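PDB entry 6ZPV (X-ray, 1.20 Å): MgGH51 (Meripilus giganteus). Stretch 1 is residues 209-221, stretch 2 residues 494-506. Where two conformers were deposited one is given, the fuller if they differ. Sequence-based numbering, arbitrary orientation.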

# COMPACT_ATOMS: atom_id res chain seq x y z
N LEU A 209 -1.28 5.84 10.55
CA LEU A 209 -0.42 4.89 9.81
C LEU A 209 0.91 4.65 10.54
O LEU A 209 1.40 5.51 11.32
CB LEU A 209 -0.22 5.38 8.40
CG LEU A 209 -1.50 5.76 7.65
CD1 LEU A 209 -1.17 6.13 6.22
CD2 LEU A 209 -2.54 4.65 7.68
N ARG A 210 1.48 3.49 10.30
CA ARG A 210 2.74 3.05 10.90
C ARG A 210 3.89 3.92 10.38
O ARG A 210 4.08 4.04 9.18
CB ARG A 210 2.94 1.57 10.65
CG ARG A 210 4.26 1.06 11.16
CD ARG A 210 4.40 -0.45 11.06
NE ARG A 210 5.82 -0.82 11.03
CZ ARG A 210 6.29 -2.08 11.00
NH1 ARG A 210 5.47 -3.09 11.06
NH2 ARG A 210 7.59 -2.28 10.91
N ALA A 211 4.64 4.50 11.28
CA ALA A 211 5.61 5.57 10.94
C ALA A 211 6.73 5.09 10.00
O ALA A 211 6.99 5.77 9.00
CB ALA A 211 6.19 6.13 12.23
N ASP A 212 7.43 4.01 10.31
CA ASP A 212 8.55 3.63 9.45
C ASP A 212 8.09 3.30 8.01
O ASP A 212 8.78 3.73 7.09
CB ASP A 212 9.41 2.54 10.10
CG ASP A 212 8.73 1.22 10.43
OD1 ASP A 212 7.50 1.12 10.20
OD2 ASP A 212 9.45 0.28 10.95
N ILE A 213 6.97 2.63 7.86
CA ILE A 213 6.48 2.30 6.54
C ILE A 213 6.03 3.59 5.84
O ILE A 213 6.41 3.81 4.68
CB ILE A 213 5.34 1.25 6.62
CG1 ILE A 213 5.84 -0.07 7.20
CG2 ILE A 213 4.71 1.11 5.25
CD1 ILE A 213 4.75 -1.11 7.36
N ALA A 214 5.23 4.43 6.51
CA ALA A 214 4.74 5.66 5.88
C ALA A 214 5.94 6.50 5.42
O ALA A 214 5.92 7.07 4.33
CB ALA A 214 3.87 6.43 6.84
N GLU A 215 6.94 6.66 6.28
CA GLU A 215 8.12 7.46 5.93
C GLU A 215 8.87 6.88 4.76
O GLU A 215 9.44 7.60 3.91
CB GLU A 215 9.03 7.55 7.12
CG GLU A 215 8.50 8.37 8.29
CD GLU A 215 9.22 8.21 9.62
OE1 GLU A 215 10.20 7.41 9.65
OE2 GLU A 215 8.74 8.77 10.64
N THR A 216 8.95 5.54 4.68
CA THR A 216 9.61 4.85 3.56
C THR A 216 8.88 5.14 2.26
O THR A 216 9.53 5.38 1.21
CB THR A 216 9.75 3.36 3.82
OG1 THR A 216 10.47 3.10 5.02
CG2 THR A 216 10.41 2.61 2.68
N LEU A 217 7.55 5.09 2.26
CA LEU A 217 6.80 5.42 1.05
C LEU A 217 7.07 6.85 0.68
O LEU A 217 7.30 7.15 -0.52
CB LEU A 217 5.30 5.18 1.30
CG LEU A 217 4.93 3.72 1.59
CD1 LEU A 217 3.41 3.59 1.65
CD2 LEU A 217 5.58 2.73 0.68
N ALA A 218 7.04 7.78 1.62
CA ALA A 218 7.32 9.17 1.28
C ALA A 218 8.75 9.36 0.77
O ALA A 218 8.97 10.17 -0.16
CB ALA A 218 7.02 10.05 2.47
N GLU A 219 9.70 8.57 1.24
CA GLU A 219 11.14 8.63 0.82
C GLU A 219 11.34 8.44 -0.64
O GLU A 219 12.28 8.98 -1.24
CB GLU A 219 11.94 7.52 1.60
CG GLU A 219 13.37 7.33 1.28
CD GLU A 219 13.98 6.22 2.07
OE1 GLU A 219 13.49 5.92 3.19
OE2 GLU A 219 15.02 5.73 1.50
N MET A 220 10.43 7.67 -1.23
CA MET A 220 10.53 7.26 -2.63
C MET A 220 10.24 8.45 -3.55
O MET A 220 10.60 8.36 -4.69
CB MET A 220 9.63 6.05 -2.89
CG MET A 220 10.12 5.14 -4.00
SD MET A 220 8.75 4.21 -4.74
CE MET A 220 8.37 3.47 -3.16
N GLY A 221 9.65 9.54 -3.07
CA GLY A 221 9.15 10.65 -3.87
C GLY A 221 8.02 10.34 -4.82
O GLY A 221 7.96 10.90 -5.92
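Stretch 2, residues 494-506: DLVSYDAGSVIKS

How does stretch 2 lie on stretch 1? It folds as a hairpin, strand 496-498 pairing with strand 503-505 through Ser497 and Ile504, whose backbones exchange N-to-O hydrogen bonds in both directions. Strand 503-505 runs nearly parallel to helix 211-219, their N-to-C directions 18° apart and their axes 9.6 Å apart at closest approach. Val503 comes nearest Ile213, 6.9 Å between CA atoms. In the extended strand side chains alternate, so Val503 and Lys505 point toward the helix while Ile504 points away.

Why is Arg210 so extended? With chi1 to chi3 all t, its guanidinium reaches the hairpin turn, where Arg210 NH1 and NH2 both donate to Asp499 O, at 2.9 and 3.1 Å. Asp212, chi1 p, steadies it from the same stretch: Arg210 NE lies 2.7 Å from Asp212 OD1 in a salt bridge. Asp499, also p, turns its carboxylate back on the turn, Asp499 OD1 accepting from Gly501 N at 2.8 Å and Ser502 N at 2.9 Å.

What fills the middle? Ile213, m and t, leaves its CA sideways, yet its end comes nearer: Ile213 CD1 sits over the face of the Tyr498 ring, 3.7 Å from Tyr498 CD2, and Ile213 CG1 is 4.0 Å from Val503 CG2. Thr216, m, gives its proton to the helix, Thr216 OG1 to Asp212 O at 2.7 Å, and sets Thr216 CG2 4.1 Å from Val496 CG1.

How is the far end fastened? Lys505, m then t throughout, reaches out from the strand, crosswise to the helix axis, until Lys505 NZ meets Glu219 OE1 at 2.8 Å, a salt bridge. Glu219, t and t, extends to meet it. Water 2 links Lys505 NZ, at 3.1 Å, to Thr216 OG1, at 2.7 Å. Beyond, Met220 CE packs 3.4 Å from Leu495 CD2.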

# COMPACT_ATOMS: atom_id res chain seq x y z
N ASP A 494 7.94 -8.10 -3.79
CA ASP A 494 7.28 -6.87 -3.34
C ASP A 494 8.26 -5.73 -3.15
O ASP A 494 9.44 -6.00 -2.85
CB ASP A 494 6.51 -7.18 -2.05
CG ASP A 494 5.57 -8.34 -2.22
OD1 ASP A 494 4.56 -8.20 -2.90
OD2 ASP A 494 5.94 -9.48 -1.68
N LEU A 495 7.80 -4.49 -3.28
CA LEU A 495 8.74 -3.37 -3.27
C LEU A 495 9.41 -3.10 -1.90
O LEU A 495 10.61 -2.82 -1.86
CB LEU A 495 8.05 -2.08 -3.78
CG LEU A 495 9.01 -1.03 -4.27
CD1 LEU A 495 9.66 -1.45 -5.58
CD2 LEU A 495 8.30 0.30 -4.47
N VAL A 496 8.61 -3.15 -0.85
CA VAL A 496 9.07 -2.87 0.51
C VAL A 496 8.54 -3.97 1.41
O VAL A 496 7.34 -4.25 1.39
CB VAL A 496 8.57 -1.49 0.95
CG1 VAL A 496 8.93 -1.21 2.42
CG2 VAL A 496 9.14 -0.39 0.05
N SER A 497 9.43 -4.56 2.23
CA SER A 497 9.03 -5.64 3.13
C SER A 497 9.23 -5.21 4.57
O SER A 497 9.95 -4.24 4.82
CB SER A 497 9.81 -6.92 2.80
OG SER A 497 9.67 -7.25 1.42
N TYR A 498 8.63 -5.92 5.51
CA TYR A 498 8.78 -5.56 6.93
C TYR A 498 8.32 -6.72 7.77
O TYR A 498 7.58 -7.61 7.33
CB TYR A 498 7.95 -4.30 7.28
CG TYR A 498 6.53 -4.38 6.78
CD1 TYR A 498 5.52 -4.96 7.51
CD2 TYR A 498 6.23 -3.97 5.48
CE1 TYR A 498 4.24 -5.11 6.99
CE2 TYR A 498 4.98 -4.18 4.95
CZ TYR A 498 3.98 -4.74 5.68
OH TYR A 498 2.75 -4.93 5.09
N ASP A 499 8.76 -6.70 9.02
CA ASP A 499 8.12 -7.50 10.07
C ASP A 499 7.52 -6.53 11.10
O ASP A 499 7.32 -5.34 10.80
CB ASP A 499 9.12 -8.50 10.69
CG ASP A 499 10.21 -7.88 11.49
OD1 ASP A 499 10.29 -6.64 11.64
OD2 ASP A 499 11.01 -8.68 12.01
N ALA A 500 7.19 -7.01 12.30
CA ALA A 500 6.57 -6.11 13.29
C ALA A 500 7.48 -4.97 13.72
O ALA A 500 6.98 -4.05 14.33
CB ALA A 500 6.11 -6.94 14.49
N GLY A 501 8.79 -5.08 13.48
CA GLY A 501 9.72 -4.08 14.00
C GLY A 501 10.54 -3.27 13.04
O GLY A 501 11.07 -2.25 13.44
N SER A 502 10.72 -3.73 11.79
CA SER A 502 11.69 -3.14 10.89
C SER A 502 11.24 -3.27 9.45
O SER A 502 10.43 -4.11 9.12
CB SER A 502 13.06 -3.58 11.07
OG SER A 502 13.09 -4.91 10.70
N VAL A 503 11.85 -2.44 8.60
CA VAL A 503 11.53 -2.34 7.18
C VAL A 503 12.78 -2.74 6.35
O VAL A 503 13.90 -2.47 6.76
CB VAL A 503 11.08 -0.93 6.83
CG1 VAL A 503 10.97 -0.65 5.37
CG2 VAL A 503 9.81 -0.54 7.54
N ILE A 504 12.52 -3.37 5.22
CA ILE A 504 13.53 -3.80 4.24
C ILE A 504 13.22 -3.08 2.93
O ILE A 504 12.14 -3.33 2.33
CB ILE A 504 13.49 -5.33 4.05
CG1 ILE A 504 13.76 -6.07 5.35
CG2 ILE A 504 14.55 -5.73 3.04
CD1 ILE A 504 12.88 -7.11 5.65
N LYS A 505 14.13 -2.26 2.47
CA LYS A 505 13.99 -1.53 1.20
C LYS A 505 14.66 -2.38 0.13
O LYS A 505 15.86 -2.63 0.17
CB LYS A 505 14.68 -0.16 1.33
CG LYS A 505 14.03 0.76 2.34
CD LYS A 505 14.76 1.95 2.69
CE LYS A 505 14.19 2.51 4.00
NZ LYS A 505 14.81 3.79 4.37
N SER A 506 13.89 -2.82 -0.85
CA SER A 506 14.38 -3.75 -1.90
C SER A 506 15.30 -3.02 -2.90
O SER A 506 15.28 -1.80 -3.06
CB SER A 506 13.25 -4.39 -2.61
OG SER A 506 12.56 -3.49 -3.50
O HOH W 1 8.87 0.43 13.66
O HOH W 2 12.44 4.56 6.24